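Local coordinates for protein F420-dependent methylenetetrahydromethanopterin dehydrogenase (Methanopyrus kandleri, PDB 1QV9) that catalyses the reversible, coenzyme F420-dependent interconversion of methylene- and methenyl-tetrahydromethanopterin in methanogenesis from carbon dioxide, at residues A6-C11 / F67-G72; V42-E47 / P75-P80. All coordinates share one frame; numbering follows the deposited sequence.

Interaction 1: A6-C11 / F67-G72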
# COMPACT_ATOMS: atom_id res chain seq x y z
N ALA A 6 -1.95 -23.84 36.45
CA ALA A 6 -3.07 -22.92 36.38
C ALA A 6 -4.16 -23.48 35.46
O ALA A 6 -3.87 -24.28 34.57
CB ALA A 6 -2.63 -21.55 35.84
N ILE A 7 -5.39 -23.08 35.70
CA ILE A 7 -6.50 -23.49 34.84
C ILE A 7 -7.02 -22.20 34.23
O ILE A 7 -7.13 -21.19 34.92
CB ILE A 7 -7.65 -24.15 35.63
CG1 ILE A 7 -7.18 -25.45 36.29
CG2 ILE A 7 -8.86 -24.46 34.67
CD1 ILE A 7 -8.22 -26.09 37.20
N PHE A 8 -7.31 -22.23 32.93
CA PHE A 8 -7.86 -21.07 32.22
C PHE A 8 -9.28 -21.43 31.82
O PHE A 8 -9.51 -22.52 31.31
CB PHE A 8 -7.05 -20.76 30.96
CG PHE A 8 -5.69 -20.20 31.26
CD1 PHE A 8 -4.61 -21.04 31.54
CD2 PHE A 8 -5.48 -18.81 31.24
CE1 PHE A 8 -3.33 -20.51 31.81
CE2 PHE A 8 -4.19 -18.27 31.51
CZ PHE A 8 -3.12 -19.13 31.79
N ILE A 9 -10.24 -20.54 32.06
CA ILE A 9 -11.64 -20.80 31.68
C ILE A 9 -12.00 -19.79 30.61
O ILE A 9 -11.80 -18.59 30.81
CB ILE A 9 -12.57 -20.63 32.89
CG1 ILE A 9 -12.08 -21.46 34.07
CG2 ILE A 9 -14.01 -20.99 32.51
CD1 ILE A 9 -12.82 -21.11 35.40
N LYS A 10 -12.55 -20.26 29.48
CA LYS A 10 -12.87 -19.38 28.37
C LYS A 10 -14.34 -19.50 27.99
O LYS A 10 -14.79 -20.57 27.54
CB LYS A 10 -12.01 -19.72 27.12
CG LYS A 10 -10.51 -19.64 27.36
CD LYS A 10 -9.68 -19.84 26.09
CE LYS A 10 -8.18 -19.81 26.44
NZ LYS A 10 -7.32 -19.68 25.23
N CYS A 11 -15.09 -18.42 28.20
CA CYS A 11 -16.52 -18.36 27.85
C CYS A 11 -16.75 -17.08 27.07
O CYS A 11 -16.46 -15.97 27.57
CB CYS A 11 -17.38 -18.37 29.11
SG CYS A 11 -17.22 -19.86 30.12
N PHE A 67 -3.36 -20.94 40.53
CA PHE A 67 -4.31 -19.86 40.27
C PHE A 67 -5.21 -20.27 39.11
O PHE A 67 -4.89 -21.22 38.38
CB PHE A 67 -3.62 -18.50 39.99
CG PHE A 67 -2.68 -18.49 38.79
CD1 PHE A 67 -3.13 -18.08 37.54
CD2 PHE A 67 -1.34 -18.81 38.93
CE1 PHE A 67 -2.27 -17.98 36.46
CE2 PHE A 67 -0.46 -18.73 37.84
CZ PHE A 67 -0.92 -18.31 36.59
N ILE A 68 -6.35 -19.60 39.01
CA ILE A 68 -7.35 -19.85 37.95
C ILE A 68 -7.63 -18.52 37.25
O ILE A 68 -7.68 -17.48 37.90
CB ILE A 68 -8.63 -20.40 38.55
CG1 ILE A 68 -8.32 -21.76 39.19
CG2 ILE A 68 -9.71 -20.59 37.46
CD1 ILE A 68 -9.46 -22.44 39.89
N VAL A 69 -7.77 -18.56 35.93
CA VAL A 69 -8.04 -17.36 35.16
C VAL A 69 -9.33 -17.55 34.41
O VAL A 69 -9.57 -18.60 33.83
CB VAL A 69 -6.89 -17.07 34.12
CG1 VAL A 69 -7.18 -15.77 33.38
CG2 VAL A 69 -5.54 -17.04 34.81
N TYR A 70 -10.21 -16.57 34.48
CA TYR A 70 -11.46 -16.63 33.70
C TYR A 70 -11.35 -15.48 32.70
O TYR A 70 -11.10 -14.34 33.09
CB TYR A 70 -12.68 -16.41 34.59
CG TYR A 70 -13.95 -16.25 33.79
CD1 TYR A 70 -14.36 -14.99 33.31
CD2 TYR A 70 -14.72 -17.37 33.45
CE1 TYR A 70 -15.50 -14.86 32.49
CE2 TYR A 70 -15.86 -17.24 32.63
CZ TYR A 70 -16.24 -15.99 32.17
OH TYR A 70 -17.41 -15.87 31.41
N GLY A 71 -11.51 -15.78 31.42
CA GLY A 71 -11.41 -14.74 30.40
C GLY A 71 -12.62 -14.76 29.46
O GLY A 71 -13.09 -15.84 29.06
N GLY A 72 -13.13 -13.58 29.12
CA GLY A 72 -14.24 -13.49 28.20
C GLY A 72 -14.81 -12.10 28.27
O GLY A 72 -14.40 -11.31 29.16
O HOH W 1 -17.32 -13.92 29.37
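Four backbone hydrogen bonds zip Ala6-Cys11 to Phe67-Gly72. Ile7 N donates to Phe67 O, the longest of the four at 3.3 Å, Val69 N to Ile7 O and Ile9 N to Val69 O. Gly71 N to Ile9 O is the straightest, 170° at the hydrogen over 2.9 Å. Cys11 N to Gly71 O adds a weak fifth. On one face of the sheet the CB of Ala6 sits over the face of the Phe67 ring, 3.8 Å from its centroid, a CH-pi contact. Phe67 CG takes the crowded position between backbone N and carbonyl carbon (chi1 60°), which swings the ring toward Ala6. Beside it, Phe8 and Val69 run alongside each other, Phe8 CD2 to Val69 CB 3.6 Å. On the other face Tyr70, with CG anti to its backbone N, crosses Ile9 at about a right angle, Tyr70 CD2 meeting Ile9 CG2 at 3.8 Å. Farther along the ring, Cys11 SG comes in obliquely, 3.9 Å from Tyr70 CE2, and a water joins Tyr70 OH to Cys11 O. An alanine here would remove the ring and hydroxyl, and so would probably loosen the packing on Ile9 and Cys11 and leave the bridging water without one partner. Helices 46-63 and 78-88 cover the Ile9-Tyr70 face, while helix 153-169 packs on Phe67 and Val69. With strand axes 15° from parallel, the pair belongs to the parallel sheet of an alpha/beta domain.

Interaction 2: V42-E47 / P75-P80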
# COMPACT_ATOMS: atom_id res chain seq x y z
N VAL A 42 -18.22 -20.05 22.57
CA VAL A 42 -18.74 -18.68 22.56
C VAL A 42 -19.90 -18.41 23.52
O VAL A 42 -20.24 -17.24 23.78
CB VAL A 42 -19.25 -18.32 21.16
CG1 VAL A 42 -18.14 -18.52 20.09
CG2 VAL A 42 -20.40 -19.22 20.84
N LYS A 43 -20.51 -19.45 24.07
CA LYS A 43 -21.64 -19.22 24.96
C LYS A 43 -21.17 -18.74 26.31
O LYS A 43 -20.24 -19.29 26.90
CB LYS A 43 -22.51 -20.48 25.06
CG LYS A 43 -23.24 -20.78 23.73
CD LYS A 43 -24.34 -21.82 23.90
CE LYS A 43 -25.02 -22.18 22.56
NZ LYS A 43 -25.44 -20.99 21.77
N MSE A 44 -21.83 -17.69 26.77
CA MSE A 44 -21.46 -17.04 28.03
C MSE A 44 -22.66 -16.63 28.87
O MSE A 44 -22.60 -15.67 29.64
CB MSE A 44 -20.55 -15.84 27.73
CG MSE A 44 -21.16 -14.78 26.78
SE MSE A 44 -20.05 -13.21 26.61
CE MSE A 44 -20.54 -12.32 28.31
N ASP A 45 -23.76 -17.37 28.72
CA ASP A 45 -24.94 -17.11 29.54
C ASP A 45 -24.67 -17.75 30.91
O ASP A 45 -23.79 -18.60 31.06
CB ASP A 45 -26.16 -17.77 28.92
CG ASP A 45 -25.91 -19.21 28.62
OD1 ASP A 45 -25.34 -19.51 27.55
OD2 ASP A 45 -26.24 -20.06 29.48
N PRO A 46 -25.46 -17.40 31.94
CA PRO A 46 -25.22 -17.98 33.26
C PRO A 46 -25.15 -19.51 33.34
O PRO A 46 -24.33 -20.06 34.06
CB PRO A 46 -26.35 -17.40 34.11
CG PRO A 46 -26.63 -16.08 33.44
CD PRO A 46 -26.59 -16.46 31.97
N GLU A 47 -26.03 -20.20 32.62
CA GLU A 47 -26.04 -21.66 32.68
C GLU A 47 -24.73 -22.24 32.16
O GLU A 47 -24.13 -23.11 32.79
CB GLU A 47 -27.22 -22.22 31.88
CG GLU A 47 -28.59 -21.65 32.28
CD GLU A 47 -29.08 -20.52 31.36
OE1 GLU A 47 -28.55 -19.38 31.43
OE2 GLU A 47 -30.00 -20.79 30.55
N PRO A 75 -17.18 -8.61 32.19
CA PRO A 75 -17.24 -9.16 33.54
C PRO A 75 -18.51 -8.75 34.30
O PRO A 75 -18.86 -9.37 35.28
CB PRO A 75 -16.00 -8.56 34.20
CG PRO A 75 -15.02 -8.49 33.04
CD PRO A 75 -15.84 -8.05 31.88
N ALA A 76 -19.20 -7.71 33.81
CA ALA A 76 -20.42 -7.25 34.50
C ALA A 76 -21.71 -7.92 34.03
O ALA A 76 -22.75 -7.78 34.68
CB ALA A 76 -20.55 -5.73 34.36
N ALA A 77 -21.64 -8.68 32.93
CA ALA A 77 -22.80 -9.39 32.40
C ALA A 77 -23.22 -10.54 33.33
O ALA A 77 -22.42 -11.00 34.17
CB ALA A 77 -22.49 -9.92 30.97
N PRO A 78 -24.45 -11.05 33.18
CA PRO A 78 -24.93 -12.15 34.05
C PRO A 78 -24.06 -13.40 34.12
O PRO A 78 -23.78 -13.90 35.21
CB PRO A 78 -26.32 -12.46 33.48
CG PRO A 78 -26.75 -11.15 32.92
CD PRO A 78 -25.49 -10.66 32.22
N GLY A 79 -23.65 -13.92 32.95
CA GLY A 79 -22.80 -15.11 32.97
C GLY A 79 -21.49 -14.89 33.71
O GLY A 79 -21.17 -15.58 34.69
N PRO A 80 -20.67 -13.93 33.23
CA PRO A 80 -19.39 -13.64 33.87
C PRO A 80 -19.55 -13.32 35.36
O PRO A 80 -18.71 -13.66 36.16
CB PRO A 80 -18.86 -12.44 33.09
CG PRO A 80 -19.45 -12.64 31.71
CD PRO A 80 -20.86 -13.15 31.99
O HOH W 2 -24.05 -13.21 30.20
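Apolar contacts join the two segments at two places. The first is the selenomethionine Met44: its CG takes the crowded position between the backbone N and the carbonyl carbon (chi1 57°), and the chain then bends at chi3 (-78°), bringing the terminal CE to the rim of the Pro80 ring, 3.6 Å from Pro80 CG. The same methyl, Met44 CE, lies 4.1 Å from Ala77 CB, so one methyl tip touches both the residue before helix 78-88 and one in its first turn. At the second place Pro46 and Pro78, each the first residue of its helix, lie side by side and point the same way, with Pro46 CG 3.6 Å from Pro78 CB.

Two helix N-termini therefore meet here, those of 46-63 and 78-88, each entered through a proline preceded by an N-cap residue. At Asp45 the side chain does the capping, OD2 accepting from Cys48 N in the first turn; this bond, with the helix end beside it, would probably stabilise the negative charge of the carboxylate, though the nearby Glu47 carboxylate would probably oppose it.

Polar contacts converge on Met44 O. Gly79 CA approaches it at 3.4 Å, and the CA-H...O angle of 164° is nearly straight. A water donates to Met44 O and accepts from Gly79 N, 2.9 Å from each, so it links the carbonyl to an amide of the first helical turn. The absence of a side chain at Gly79 is what permits this approach: a CB there would clash with Met44 O. Farther out, Lys43 NZ forms a salt bridge with Asp25 of the second subunit.

In the fold
Interactions 1 and 2 lie with their centres about 13 Å apart and are joined by the chain itself: helix 46-63 leads into strand 67-71, which is followed by helix 78-88. Interaction 1 is buried inside the sheet, and interaction 2 sits farther out, its centre about 17 Å from the centre of the chain, against about 11 Å for interaction 1. They touch directly. Tyr70 OH lies 3.8 Å from Pro80 CG, and Cys11 CB is 3.7 Å from Lys43 O, so the residues at the C-terminal end of the strand pair back onto the segments that begin the two helices. A bound magnesium ion lies about 10 Å from the side chain of Phe67.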